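Long-range contacts in RNase NGR3 (Nicotiana glutinosa, PDB 1VCZ), which probably cleaves RNA as an endonuclease of the ribonuclease T2 family and binds guanosine and adenosine monophosphates: residues A[13-18]-A[121-126]; A[171-176]-A[203-208]. All coordinates share one frame; numbering follows the deposited sequence.

Contact 1. Residues A[13-18]-A[121-126]. With 5GP (guanosine-5'-monophosphate), chain C.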
ATOM      1  N   PHE A  13       3.933   1.614   5.672  1.00  8.53           N
ATOM      2  CA  PHE A  13       2.536   1.579   5.234  1.00 11.52           C
ATOM      3  C   PHE A  13       2.667   1.625   3.714  1.00 11.56           C
ATOM      4  O   PHE A  13       3.127   2.624   3.126  1.00 11.30           O
ATOM      5  CB  PHE A  13       1.717   2.780   5.757  1.00 13.68           C
ATOM      6  CG  PHE A  13       0.299   2.796   5.236  1.00 10.98           C
ATOM      7  CD1 PHE A  13      -0.522   1.675   5.367  1.00 14.23           C
ATOM      8  CD2 PHE A  13      -0.199   3.917   4.595  1.00 12.10           C
ATOM      9  CE1 PHE A  13      -1.832   1.678   4.854  1.00 14.39           C
ATOM     10  CE2 PHE A  13      -1.485   3.945   4.080  1.00 15.36           C
ATOM     11  CZ  PHE A  13      -2.318   2.830   4.202  1.00 16.14           C
ATOM     12  N   VAL A  14       2.293   0.512   3.086  1.00 10.27           N
ATOM     13  CA  VAL A  14       2.414   0.330   1.653  1.00 12.04           C
ATOM     14  C   VAL A  14       1.095   0.350   0.882  1.00 10.78           C
ATOM     15  O   VAL A  14       0.140  -0.373   1.210  1.00 13.85           O
ATOM     16  CB  VAL A  14       3.139  -1.005   1.359  1.00 15.15           C
ATOM     17  CG1 VAL A  14       3.560  -1.083  -0.121  1.00 13.27           C
ATOM     18  CG2 VAL A  14       4.364  -1.124   2.280  1.00 13.35           C
ATOM     19  N   GLN A  15       1.050   1.206  -0.139  1.00 15.81           N
ATOM     20  CA  GLN A  15      -0.119   1.308  -1.013  1.00 14.57           C
ATOM     21  C   GLN A  15       0.290   0.947  -2.433  1.00 13.89           C
ATOM     22  O   GLN A  15       1.448   1.118  -2.834  1.00 13.74           O
ATOM     23  CB  GLN A  15      -0.716   2.725  -1.004  1.00 12.75           C
ATOM     24  CG  GLN A  15      -1.369   3.056   0.332  1.00 15.83           C
ATOM     25  CD  GLN A  15      -1.794   4.486   0.416  1.00 18.53           C
ATOM     26  OE1 GLN A  15      -2.877   4.849  -0.055  1.00 18.96           O
ATOM     27  NE2 GLN A  15      -0.940   5.319   0.994  1.00 14.69           N
ATOM     28  N   GLN A  16      -0.657   0.416  -3.194  1.00 15.42           N
ATOM     29  CA  GLN A  16      -0.366   0.044  -4.575  1.00 15.31           C
ATOM     30  C   GLN A  16      -1.304   0.794  -5.520  1.00 17.15           C
ATOM     31  O   GLN A  16      -2.394   1.221  -5.120  1.00 16.99           O
ATOM     32  CB  GLN A  16      -0.531  -1.481  -4.777  1.00 18.23           C
ATOM     33  CG  GLN A  16      -1.957  -2.019  -4.629  1.00 28.66           C
ATOM     34  CD  GLN A  16      -2.093  -3.499  -5.029  1.00 34.04           C
ATOM     35  OE1 GLN A  16      -1.339  -4.006  -5.873  1.00 28.70           O
ATOM     36  NE2 GLN A  16      -3.072  -4.186  -4.441  1.00 35.74           N
ATOM     37  N   TRP A  17      -0.850   0.986  -6.750  1.00 16.51           N
ATOM     38  CA  TRP A  17      -1.655   1.631  -7.789  1.00 16.98           C
ATOM     39  C   TRP A  17      -2.164   0.430  -8.592  1.00 15.86           C
ATOM     40  O   TRP A  17      -1.411  -0.183  -9.355  1.00 18.76           O
ATOM     41  CB  TRP A  17      -0.782   2.510  -8.680  1.00 21.20           C
ATOM     42  CG  TRP A  17      -1.584   3.203  -9.755  1.00 15.44           C
ATOM     43  CD1 TRP A  17      -1.413   3.097 -11.108  1.00 18.25           C
ATOM     44  CD2 TRP A  17      -2.681   4.101  -9.555  1.00 16.62           C
ATOM     45  NE1 TRP A  17      -2.344   3.880 -11.765  1.00 14.90           N
ATOM     46  CE2 TRP A  17      -3.133   4.506 -10.842  1.00 20.67           C
ATOM     47  CE3 TRP A  17      -3.327   4.608  -8.422  1.00 20.12           C
ATOM     48  CZ2 TRP A  17      -4.205   5.392 -11.020  1.00 16.50           C
ATOM     49  CZ3 TRP A  17      -4.401   5.499  -8.601  1.00 23.16           C
ATOM     50  CH2 TRP A  17      -4.821   5.877  -9.899  1.00 23.13           C
ATOM     51  N   PRO A  18      -3.447   0.065  -8.413  1.00 20.74           N
ATOM     52  CA  PRO A  18      -4.063  -1.076  -9.102  1.00 22.04           C
ATOM     53  C   PRO A  18      -3.749  -1.198 -10.580  1.00 18.32           C
ATOM     54  O   PRO A  18      -3.355  -2.264 -11.056  1.00 21.17           O
ATOM     55  CB  PRO A  18      -5.562  -0.870  -8.841  1.00 21.92           C
ATOM     56  CG  PRO A  18      -5.569  -0.249  -7.492  1.00 29.87           C
ATOM     57  CD  PRO A  18      -4.454   0.797  -7.631  1.00 19.29           C
ATOM     58  N   LYS A 121      -6.591   6.838   4.053  1.00 23.68           N
ATOM     59  CA  LYS A 121      -7.371   8.070   3.910  1.00 26.01           C
ATOM     60  C   LYS A 121      -6.544   9.308   4.243  1.00 22.50           C
ATOM     61  O   LYS A 121      -6.604  10.311   3.531  1.00 25.06           O
ATOM     62  CB  LYS A 121      -8.615   8.030   4.813  1.00 26.23           C
ATOM     63  CG  LYS A 121      -9.591   6.889   4.503  1.00 37.78           C
ATOM     64  CD  LYS A 121     -10.806   6.916   5.456  1.00 46.28           C
ATOM     65  CE  LYS A 121     -11.944   5.966   5.025  1.00 45.95           C
ATOM     66  NZ  LYS A 121     -11.633   4.495   5.105  1.00 52.28           N
ATOM     67  N   LYS A 122      -5.766   9.243   5.316  1.00 20.54           N
ATOM     68  CA  LYS A 122      -4.950  10.377   5.711  1.00 23.34           C
ATOM     69  C   LYS A 122      -3.942  10.735   4.635  1.00 24.71           C
ATOM     70  O   LYS A 122      -3.807  11.906   4.284  1.00 26.44           O
ATOM     71  CB  LYS A 122      -4.202  10.098   7.015  1.00 27.17           C
ATOM     72  CG  LYS A 122      -5.040  10.150   8.285  1.00 32.05           C
ATOM     73  CD  LYS A 122      -4.165   9.756   9.483  1.00 42.30           C
ATOM     74  CE  LYS A 122      -4.974   9.606  10.767  1.00 48.05           C
ATOM     75  NZ  LYS A 122      -4.124   9.070  11.872  1.00 55.91           N
ATOM     76  N   SER A 123      -3.245   9.734   4.101  1.00 19.98           N
ATOM     77  CA  SER A 123      -2.225   9.995   3.096  1.00 16.31           C
ATOM     78  C   SER A 123      -2.834  10.580   1.825  1.00 20.01           C
ATOM     79  O   SER A 123      -2.145  11.263   1.083  1.00 18.93           O
ATOM     80  CB  SER A 123      -1.429   8.725   2.793  1.00 17.90           C
ATOM     81  OG  SER A 123      -2.237   7.780   2.133  1.00 18.23           O
ATOM     82  N   ASN A 124      -4.106  10.263   1.559  1.00 23.08           N
ATOM     83  CA  ASN A 124      -4.863  10.854   0.433  1.00 21.57           C
ATOM     84  C   ASN A 124      -3.999  11.099  -0.813  1.00 26.42           C
ATOM     85  O   ASN A 124      -3.945  12.218  -1.352  1.00 22.09           O
ATOM     86  CB  ASN A 124      -5.446  12.185   0.939  1.00 24.24           C
ATOM     87  CG  ASN A 124      -6.610  12.679   0.096  1.00 26.24           C
ATOM     88  OD1 ASN A 124      -7.433  11.890  -0.362  1.00 33.39           O
ATOM     89  ND2 ASN A 124      -6.682  13.993  -0.104  1.00 37.22           N
ATOM     90  N   LEU A 125      -3.347  10.039  -1.276  1.00 19.57           N
ATOM     91  CA  LEU A 125      -2.422  10.129  -2.389  1.00 15.56           C
ATOM     92  C   LEU A 125      -2.963  10.658  -3.713  1.00 21.31           C
ATOM     93  O   LEU A 125      -2.388  11.575  -4.285  1.00 15.72           O
ATOM     94  CB  LEU A 125      -1.781   8.755  -2.643  1.00 13.72           C
ATOM     95  CG  LEU A 125      -0.994   8.160  -1.471  1.00 15.21           C
ATOM     96  CD1 LEU A 125      -0.390   6.848  -1.934  1.00 16.09           C
ATOM     97  CD2 LEU A 125       0.122   9.099  -1.034  1.00 15.69           C
ATOM     98  N   LEU A 126      -4.043  10.054  -4.202  1.00 23.52           N
ATOM     99  CA  LEU A 126      -4.631  10.456  -5.479  1.00 24.36           C
ATOM    100  C   LEU A 126      -4.943  11.948  -5.486  1.00 24.73           C
ATOM    101  O   LEU A 126      -4.631  12.642  -6.444  1.00 24.48           O
ATOM    102  CB  LEU A 126      -5.917   9.664  -5.748  1.00 29.35           C
ATOM    103  CG  LEU A 126      -6.511   9.760  -7.160  1.00 28.24           C
ATOM    104  CD1 LEU A 126      -5.548   9.163  -8.169  1.00 28.00           C
ATOM    105  CD2 LEU A 126      -7.833   9.006  -7.217  1.00 33.39           C
TER
HETATM  106  P   5GP C 296       2.597 -10.101   2.108  1.00 81.30           P
HETATM  107  O1P 5GP C 296       2.884  -8.661   2.228  1.00 75.11           O
HETATM  108  O2P 5GP C 296       3.795 -10.956   1.716  1.00 78.08           O
HETATM  109  O3P 5GP C 296       1.953 -10.652   3.433  1.00 80.34           O
HETATM  110  O5' 5GP C 296       1.463 -10.379   0.976  1.00 77.32           O
HETATM  111  C5' 5GP C 296       1.788 -10.306  -0.422  1.00 66.83           C
HETATM  112  C4' 5GP C 296       1.216 -11.472  -1.205  1.00 61.95           C
HETATM  113  O4' 5GP C 296      -0.210 -11.148  -1.344  1.00 58.31           O
HETATM  114  C3' 5GP C 296       1.720 -11.682  -2.626  1.00 61.80           C
HETATM  115  O3' 5GP C 296       2.729 -12.675  -2.705  1.00 63.70           O
HETATM  116  C2' 5GP C 296       0.503 -12.083  -3.467  1.00 58.33           C
HETATM  117  O2' 5GP C 296       0.481 -13.497  -3.770  1.00 58.88           O
HETATM  118  C1' 5GP C 296      -0.691 -11.645  -2.614  1.00 55.55           C
HETATM  119  N9  5GP C 296      -1.672 -10.672  -3.181  1.00 50.82           N
HETATM  120  C8  5GP C 296      -3.027 -10.810  -3.344  1.00 43.73           C
HETATM  121  N7  5GP C 296      -3.626  -9.819  -3.965  1.00 42.57           N
HETATM  122  C5  5GP C 296      -2.577  -8.891  -4.145  1.00 39.78           C
HETATM  123  C6  5GP C 296      -2.645  -7.578  -4.723  1.00 38.73           C
HETATM  124  O6  5GP C 296      -3.638  -6.978  -5.097  1.00 33.68           O
HETATM  125  N1  5GP C 296      -1.349  -6.972  -4.827  1.00 34.49           N
HETATM  126  C2  5GP C 296      -0.180  -7.539  -4.303  1.00 42.57           C
HETATM  127  N2  5GP C 296       0.927  -6.765  -4.459  1.00 31.20           N
HETATM  128  N3  5GP C 296      -0.124  -8.758  -3.683  1.00 43.33           N
HETATM  129  C4  5GP C 296      -1.369  -9.389  -3.672  1.00 45.33           C
HETATM  130  O   HOH W   1      -4.178   7.155  -0.555  1.00 18.34           O
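Gln15 and Ser123 meet behind a nucleotide-binding site: strand 10-16 turns Gln15 toward the helices and the next residue, Gln16, toward guanosine-5'-monophosphate. Gln15 NE2 donates to Ser123 OG at 3.0 Å, a somewhat bent bond whose acceptor lies 22° out of the amide plane. The hydroxyl, set between its own backbone N and carbonyl carbon by a chi1 of 68°, is also hydrogen-bonded to the carbonyls of Phe119 and Arg120. Gln15 OE1 takes a hydrogen bond from water 1 at 2.7 Å, and this water in turn accepts from Leu125 N at 3.1 Å, in the first turn of helix 125-131. A glutamine suits this buried place because one uncharged group offers both donor and acceptor. The methyl Leu125 CD1 presses on the amide, 3.3 Å from Gln15 NE2. A leucine in place of Gln15 would probably leave water 1 without its acceptor and Ser123 without its amide donor. Farther on, Leu126 CD1 meets the six-membered ring of Trp17 obliquely, 3.8 Å from CH2. On the ligand side Gln16 grips the guanine with a pair of hydrogen bonds: its OE1 accepts from 5GP N1, while its NE2 donates to 5GP O6 at 2.9 Å, almost straight (176°). Between helix 109-123 and helix 125-131 the helical path is interrupted at Asn124, which has positive phi, and this junction lies against strand 10-16, itself flanked in the antiparallel sheet by strands 41-48 and 171-181.

Contact 2. Residues A[171-176]-A[203-208]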
ATOM      1  N   HIS A 171       8.049   2.534 -17.565  1.00 26.19           N
ATOM      2  CA  HIS A 171       8.315   2.418 -16.135  1.00 25.74           C
ATOM      3  C   HIS A 171       7.144   3.175 -15.534  1.00 23.19           C
ATOM      4  O   HIS A 171       6.831   4.272 -15.973  1.00 24.02           O
ATOM      5  CB  HIS A 171       9.635   3.092 -15.797  1.00 27.73           C
ATOM      6  CG  HIS A 171      10.795   2.508 -16.536  1.00 35.80           C
ATOM      7  ND1 HIS A 171      11.382   1.315 -16.170  1.00 37.91           N
ATOM      8  CD2 HIS A 171      11.423   2.908 -17.667  1.00 34.32           C
ATOM      9  CE1 HIS A 171      12.322   1.004 -17.047  1.00 34.58           C
ATOM     10  NE2 HIS A 171      12.367   1.953 -17.963  1.00 35.58           N
ATOM     11  N   GLN A 172       6.499   2.594 -14.529  1.00 22.70           N
ATOM     12  CA  GLN A 172       5.320   3.206 -13.948  1.00 21.86           C
ATOM     13  C   GLN A 172       5.346   3.175 -12.432  1.00 19.82           C
ATOM     14  O   GLN A 172       5.985   2.304 -11.849  1.00 19.77           O
ATOM     15  CB  GLN A 172       4.095   2.430 -14.430  1.00 23.35           C
ATOM     16  CG  GLN A 172       4.249   0.923 -14.230  1.00 27.14           C
ATOM     17  CD  GLN A 172       3.076   0.117 -14.769  1.00 24.39           C
ATOM     18  OE1 GLN A 172       2.916  -1.067 -14.442  1.00 23.19           O
ATOM     19  NE2 GLN A 172       2.253   0.754 -15.597  1.00 19.10           N
ATOM     20  N   ILE A 173       4.637   4.109 -11.808  1.00 17.30           N
ATOM     21  CA  ILE A 173       4.543   4.138 -10.350  1.00 18.64           C
ATOM     22  C   ILE A 173       3.727   2.894  -9.966  1.00 20.71           C
ATOM     23  O   ILE A 173       2.621   2.678 -10.475  1.00 18.60           O
ATOM     24  CB  ILE A 173       3.863   5.470  -9.876  1.00 22.26           C
ATOM     25  CG1 ILE A 173       3.777   5.533  -8.352  1.00 22.56           C
ATOM     26  CG2 ILE A 173       2.481   5.641 -10.513  1.00 26.08           C
ATOM     27  CD1 ILE A 173       2.784   4.621  -7.749  1.00 36.01           C
ATOM     28  N   TYR A 174       4.268   2.064  -9.074  1.00 16.79           N
ATOM     29  CA  TYR A 174       3.579   0.838  -8.685  1.00 15.49           C
ATOM     30  C   TYR A 174       3.170   0.823  -7.221  1.00 16.63           C
ATOM     31  O   TYR A 174       1.999   0.588  -6.913  1.00 15.72           O
ATOM     32  CB  TYR A 174       4.467  -0.356  -9.019  1.00 16.27           C
ATOM     33  CG  TYR A 174       4.003  -1.679  -8.454  1.00 15.41           C
ATOM     34  CD1 TYR A 174       2.687  -2.110  -8.616  1.00 21.67           C
ATOM     35  CD2 TYR A 174       4.903  -2.518  -7.780  1.00 19.60           C
ATOM     36  CE1 TYR A 174       2.275  -3.356  -8.117  1.00 28.28           C
ATOM     37  CE2 TYR A 174       4.511  -3.749  -7.282  1.00 16.90           C
ATOM     38  CZ  TYR A 174       3.192  -4.166  -7.452  1.00 27.35           C
ATOM     39  OH  TYR A 174       2.779  -5.385  -6.955  1.00 26.22           O
ATOM     40  N   GLN A 175       4.121   1.044  -6.309  1.00 12.84           N
ATOM     41  CA  GLN A 175       3.760   1.094  -4.893  1.00 15.27           C
ATOM     42  C   GLN A 175       4.337   2.332  -4.203  1.00 15.83           C
ATOM     43  O   GLN A 175       5.352   2.871  -4.622  1.00 16.72           O
ATOM     44  CB  GLN A 175       4.202  -0.188  -4.191  1.00 17.05           C
ATOM     45  CG  GLN A 175       3.330  -1.361  -4.632  1.00 17.79           C
ATOM     46  CD  GLN A 175       3.541  -2.634  -3.830  1.00 21.56           C
ATOM     47  OE1 GLN A 175       2.586  -3.344  -3.550  1.00 29.97           O
ATOM     48  NE2 GLN A 175       4.776  -2.930  -3.471  1.00 16.90           N
ATOM     49  N   VAL A 176       3.671   2.785  -3.148  1.00 14.73           N
ATOM     50  CA  VAL A 176       4.139   3.951  -2.442  1.00 12.68           C
ATOM     51  C   VAL A 176       4.299   3.559  -0.987  1.00 11.76           C
ATOM     52  O   VAL A 176       3.369   3.032  -0.379  1.00 14.03           O
ATOM     53  CB  VAL A 176       3.128   5.104  -2.556  1.00 13.14           C
ATOM     54  CG1 VAL A 176       3.621   6.299  -1.710  1.00 11.91           C
ATOM     55  CG2 VAL A 176       2.983   5.521  -4.021  1.00 17.55           C
ATOM     56  N   ILE A 203       8.277   8.845 -15.237  1.00 24.09           N
ATOM     57  CA  ILE A 203       7.495   7.622 -15.134  1.00 22.02           C
ATOM     58  C   ILE A 203       6.031   7.803 -15.494  1.00 22.55           C
ATOM     59  O   ILE A 203       5.526   8.924 -15.590  1.00 22.16           O
ATOM     60  CB  ILE A 203       7.577   7.001 -13.722  1.00 26.23           C
ATOM     61  CG1 ILE A 203       7.047   7.982 -12.680  1.00 24.09           C
ATOM     62  CG2 ILE A 203       9.017   6.573 -13.409  1.00 26.23           C
ATOM     63  CD1 ILE A 203       6.983   7.382 -11.272  1.00 26.14           C
ATOM     64  N   GLU A 204       5.361   6.671 -15.668  1.00 20.93           N
ATOM     65  CA  GLU A 204       3.953   6.622 -16.036  1.00 20.78           C
ATOM     66  C   GLU A 204       3.061   6.440 -14.809  1.00 22.81           C
ATOM     67  O   GLU A 204       3.450   5.779 -13.845  1.00 20.47           O
ATOM     68  CB  GLU A 204       3.751   5.454 -16.985  1.00 21.88           C
ATOM     69  CG  GLU A 204       2.329   5.246 -17.495  1.00 25.69           C
ATOM     70  CD  GLU A 204       2.262   4.021 -18.376  1.00 28.05           C
ATOM     71  OE1 GLU A 204       2.309   2.891 -17.837  1.00 29.53           O
ATOM     72  OE2 GLU A 204       2.198   4.182 -19.616  1.00 38.02           O
ATOM     73  N   PHE A 205       1.869   7.035 -14.868  1.00 23.57           N
ATOM     74  CA  PHE A 205       0.835   6.969 -13.823  1.00 23.37           C
ATOM     75  C   PHE A 205      -0.351   6.542 -14.694  1.00 26.47           C
ATOM     76  O   PHE A 205      -1.193   7.365 -15.067  1.00 29.13           O
ATOM     77  CB  PHE A 205       0.634   8.376 -13.238  1.00 19.00           C
ATOM     78  CG  PHE A 205      -0.350   8.453 -12.106  1.00 22.08           C
ATOM     79  CD1 PHE A 205      -0.642   7.336 -11.320  1.00 20.81           C
ATOM     80  CD2 PHE A 205      -0.954   9.663 -11.792  1.00 19.35           C
ATOM     81  CE1 PHE A 205      -1.525   7.438 -10.245  1.00 17.81           C
ATOM     82  CE2 PHE A 205      -1.843   9.778 -10.713  1.00 23.04           C
ATOM     83  CZ  PHE A 205      -2.130   8.661  -9.938  1.00 20.53           C
ATOM     84  N   PRO A 206      -0.409   5.245 -15.049  1.00 26.30           N
ATOM     85  CA  PRO A 206      -1.452   4.663 -15.897  1.00 27.54           C
ATOM     86  C   PRO A 206      -2.894   4.582 -15.438  1.00 33.40           C
ATOM     87  O   PRO A 206      -3.189   4.418 -14.254  1.00 27.54           O
ATOM     88  CB  PRO A 206      -0.908   3.277 -16.193  1.00 28.83           C
ATOM     89  CG  PRO A 206      -0.252   2.918 -14.892  1.00 23.81           C
ATOM     90  CD  PRO A 206       0.519   4.192 -14.595  1.00 24.56           C
ATOM     91  N   PRO A 207      -3.823   4.746 -16.392  1.00 33.53           N
ATOM     92  CA  PRO A 207      -5.257   4.664 -16.100  1.00 36.60           C
ATOM     93  C   PRO A 207      -5.539   3.158 -16.178  1.00 37.89           C
ATOM     94  O   PRO A 207      -4.672   2.389 -16.599  1.00 38.43           O
ATOM     95  CB  PRO A 207      -5.903   5.420 -17.266  1.00 36.76           C
ATOM     96  CG  PRO A 207      -4.837   6.370 -17.707  1.00 37.26           C
ATOM     97  CD  PRO A 207      -3.580   5.530 -17.616  1.00 36.39           C
ATOM     98  N   PHE A 208      -6.729   2.724 -15.782  1.00 43.93           N
ATOM     99  CA  PHE A 208      -7.049   1.297 -15.840  1.00 46.56           C
ATOM    100  C   PHE A 208      -7.119   0.716 -17.257  1.00 48.65           C
ATOM    101  O   PHE A 208      -6.814  -0.489 -17.425  1.00 51.03           O
ATOM    102  CB  PHE A 208      -8.363   1.018 -15.108  1.00 49.50           C
ATOM    103  CG  PHE A 208      -8.176   0.458 -13.726  1.00 48.09           C
ATOM    104  CD1 PHE A 208      -7.491  -0.747 -13.538  1.00 45.48           C
ATOM    105  CD2 PHE A 208      -8.694   1.122 -12.613  1.00 45.35           C
ATOM    106  CE1 PHE A 208      -7.326  -1.282 -12.260  1.00 42.35           C
ATOM    107  CE2 PHE A 208      -8.535   0.593 -11.330  1.00 45.30           C
ATOM    108  CZ  PHE A 208      -7.851  -0.610 -11.154  1.00 43.84           C
TER
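Gln172 and Glu204 form a single backbone bridge of parallel pattern, Glu204 N donating to His171 O at 2.8 Å and Ile173 N to Glu204 O at 2.9 Å, while the N-to-C directions of the strand segments differ by 54°. Their side chains run side by side in the same direction, and Gln172 NE2 makes a weak hydrogen bond to Glu204 OE1 (3.1 Å), with amide and carboxylate planes 53° apart. Asp23 OD2 is the stronger acceptor for that amide nitrogen, and Glu204 OE2 is held by Gly139 N. Asp166 OD1 lies close to Glu204 OE1, which may raise the proton affinity of one of these carboxylates. Pro206 crosses the glutamine at about a right angle, bringing its CG to 3.4 Å from Gln172 NE2. Beside this polar cluster, branched and aromatic residues fill the interior. Ile203 CD1 packs on Ile173 CB at 3.9 Å, and Ile173 CG2 touches Phe205 CD1 at 3.6 Å. With its CG anti to the backbone N (chi1 -177°), Phe205 runs alongside Ile173 and reaches Leu126 and Leu129 of helix 125-131, a distance suited to phenylalanine's long, flat side chain. Strand 171-181 pairs with strand 160-165, against which Tyr174 and Gln175 form a classic beta bulge opposite Glu162. The short parallel bridge thus joins the last modelled part of the chain to the otherwise antiparallel sheet of this alpha+beta RNase T2 fold.

Contacts 1 and 2 lie 13 Å apart, centre to centre, and share one sheet, since strands 10-16 and 171-181 are neighbours in it; Gln15 O and Val176 N, 2.8 Å apart, probably form a backbone hydrogen bond. Just past the end of strand 10-16, the indole nitrogen Trp17 NE1 is hydrogen-bonded to Pro206 O at 2.7 Å, and the ring meets Phe205, so residues 203-208 bear on contact 1 directly. Toward the active site, the side chain of Gln15 is about 6 Å from that of His43, a predicted catalytic residue whose ND1 is hydrogen-bonded to Gln175 OE1. Tyr174 and Gln175 touch the guanosine monophosphate held by Gln16, whereas the side chain of Gln172 is about 12 Å from it.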